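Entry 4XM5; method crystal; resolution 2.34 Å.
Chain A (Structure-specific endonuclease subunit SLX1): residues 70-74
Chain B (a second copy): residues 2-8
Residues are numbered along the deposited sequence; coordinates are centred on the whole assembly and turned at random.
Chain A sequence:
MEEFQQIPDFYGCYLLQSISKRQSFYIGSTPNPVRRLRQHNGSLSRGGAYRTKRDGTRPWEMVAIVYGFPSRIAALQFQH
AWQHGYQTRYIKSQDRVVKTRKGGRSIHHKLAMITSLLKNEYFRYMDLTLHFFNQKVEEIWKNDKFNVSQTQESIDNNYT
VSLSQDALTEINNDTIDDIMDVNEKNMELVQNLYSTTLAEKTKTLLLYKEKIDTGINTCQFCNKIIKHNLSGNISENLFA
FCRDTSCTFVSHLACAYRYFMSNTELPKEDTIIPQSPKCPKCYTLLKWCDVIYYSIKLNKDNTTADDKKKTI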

# COMPACT_ATOMS: atom_id res chain seq x y z
N PRO A 70 -2.59 -5.20 1.41
CA PRO A 70 -3.15 -4.26 2.40
C PRO A 70 -4.35 -3.48 1.86
O PRO A 70 -5.06 -2.86 2.65
CB PRO A 70 -1.97 -3.30 2.70
CG PRO A 70 -1.03 -3.42 1.48
CD PRO A 70 -1.18 -4.92 1.09
N SER A 71 -4.57 -3.53 0.55
CA SER A 71 -5.65 -2.78 -0.11
C SER A 71 -5.79 -3.23 -1.55
O SER A 71 -4.90 -3.91 -2.10
CB SER A 71 -5.38 -1.27 -0.08
OG SER A 71 -4.50 -0.90 -1.14
N ARG A 72 -6.89 -2.81 -2.17
CA ARG A 72 -7.08 -2.91 -3.60
C ARG A 72 -5.92 -2.30 -4.41
O ARG A 72 -5.49 -2.87 -5.41
CB ARG A 72 -8.38 -2.20 -3.99
CG ARG A 72 -8.72 -2.28 -5.47
CD ARG A 72 -9.71 -1.19 -5.81
NE ARG A 72 -9.99 -1.09 -7.25
CZ ARG A 72 -10.74 -0.14 -7.79
NH1 ARG A 72 -11.27 0.81 -7.03
NH2 ARG A 72 -10.95 -0.12 -9.10
N ILE A 73 -5.42 -1.14 -3.99
CA ILE A 73 -4.42 -0.44 -4.80
C ILE A 73 -3.15 -1.28 -4.92
O ILE A 73 -2.61 -1.44 -6.02
CB ILE A 73 -4.07 0.94 -4.20
CG1 ILE A 73 -5.34 1.74 -3.94
CG2 ILE A 73 -3.15 1.72 -5.14
CD1 ILE A 73 -6.29 1.82 -5.13
N ALA A 74 -2.68 -1.81 -3.81
CA ALA A 74 -1.48 -2.60 -3.84
C ALA A 74 -1.68 -3.91 -4.66
O ALA A 74 -0.77 -4.34 -5.37
CB ALA A 74 -1.03 -2.89 -2.45
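Chain B (2-8) EEFQQIP

How does the chain B segment lie on chain A? It has no regular helix or strand: E2(B) to Q5(B) form a type I beta turn, and from Q5(B) to I7(B) the backbone is extended. Chain A offers the first turn of a helix, with S71(A) at its N-cap; OG of S71(A) accepts weak hydrogen bonds from N of I73(A) and N of A74(A). The segment runs past this helix start so that the CA of E3(B) is 6.6 Å from the CA of R72(A), and the CA of I7(B) is 7.3 Å from the CA of I73(A). Together the two stretches bury 346 Å².

What does R72(A), the residue with the most covered surface, do? Its side chain is fully extended, t at chi1, chi2 and chi3, and reaches along the turn. NH1 of R72(A) donates a hydrogen bond to O of Q5(B) at 3.0 Å, near the guanidinium plane. O of E3(B) instead sits over one face, 3.0 Å from CZ of R72(A), where the nitrogens' N-H bonds are poorly directed for hydrogen bonding.

Why is Q5(B) so well placed? Its CB points sideways, yet the amide end comes nearer and meets the helix start. There N of R72(A), a backbone donor, gives a short, nearly straight hydrogen bond to OE1 of Q5(B) at 2.6 Å. On the other side of the amide, NE2 of Q5(B) donates to a water at 3.1 Å, and that water donates to O of P70(A) at 2.7 Å. Q5(B) thus engages chain A through both its backbone and its side chain.

What closes the contact beyond these polar links? CG1 of I73(A) packs against CG1 of I7(B) at 3.7 Å, an apolar contact between two buried residues.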

# COMPACT_ATOMS: atom_id res chain seq x y z
N GLU B 2 -14.22 -2.98 -0.67
CA GLU B 2 -14.58 -3.79 -1.82
C GLU B 2 -13.65 -3.50 -3.00
O GLU B 2 -12.53 -3.02 -2.82
CB GLU B 2 -16.04 -3.54 -2.22
N GLU B 3 -14.13 -3.78 -4.20
CA GLU B 3 -13.36 -3.53 -5.40
C GLU B 3 -13.53 -2.08 -5.88
O GLU B 3 -13.09 -1.73 -6.98
CB GLU B 3 -13.76 -4.49 -6.51
CG GLU B 3 -15.20 -4.34 -6.93
CD GLU B 3 -15.64 -5.43 -7.87
OE1 GLU B 3 -14.97 -5.62 -8.91
OE2 GLU B 3 -16.65 -6.10 -7.57
N PHE B 4 -14.15 -1.24 -5.05
CA PHE B 4 -14.31 0.17 -5.41
C PHE B 4 -13.61 1.12 -4.44
O PHE B 4 -13.84 2.34 -4.48
CB PHE B 4 -15.79 0.51 -5.52
CG PHE B 4 -16.45 -0.05 -6.75
CD1 PHE B 4 -16.45 0.66 -7.94
CD2 PHE B 4 -17.03 -1.32 -6.72
CE1 PHE B 4 -17.03 0.13 -9.08
CE2 PHE B 4 -17.62 -1.85 -7.86
CZ PHE B 4 -17.62 -1.13 -9.04
N GLN B 5 -12.74 0.58 -3.58
CA GLN B 5 -12.03 1.42 -2.62
C GLN B 5 -11.10 2.34 -3.39
O GLN B 5 -10.52 1.93 -4.40
CB GLN B 5 -11.28 0.57 -1.57
CG GLN B 5 -9.76 0.53 -1.65
CD GLN B 5 -9.11 -0.40 -0.59
OE1 GLN B 5 -8.72 -1.54 -0.87
NE2 GLN B 5 -9.00 0.10 0.64
N GLN B 6 -10.99 3.59 -2.96
CA GLN B 6 -10.20 4.57 -3.70
C GLN B 6 -8.93 4.93 -2.96
O GLN B 6 -8.81 4.69 -1.77
CB GLN B 6 -11.02 5.84 -3.98
CG GLN B 6 -11.38 6.69 -2.73
CD GLN B 6 -11.77 8.14 -3.07
OE1 GLN B 6 -12.96 8.47 -3.18
NE2 GLN B 6 -10.77 9.01 -3.24
N ILE B 7 -7.97 5.47 -3.69
CA ILE B 7 -6.90 6.21 -3.06
C ILE B 7 -7.50 7.46 -2.42
O ILE B 7 -8.20 8.21 -3.08
CB ILE B 7 -5.80 6.59 -4.06
CG1 ILE B 7 -5.05 5.35 -4.55
CG2 ILE B 7 -4.83 7.63 -3.46
CD1 ILE B 7 -4.34 5.53 -5.87
N PRO B 8 -7.24 7.67 -1.11
CA PRO B 8 -7.80 8.80 -0.38
C PRO B 8 -7.58 10.15 -1.08
O PRO B 8 -6.48 10.39 -1.59
CB PRO B 8 -7.03 8.77 0.95
CG PRO B 8 -6.62 7.33 1.11
CD PRO B 8 -6.30 6.89 -0.28
O HOH W 1 -6.98 -0.93 2.79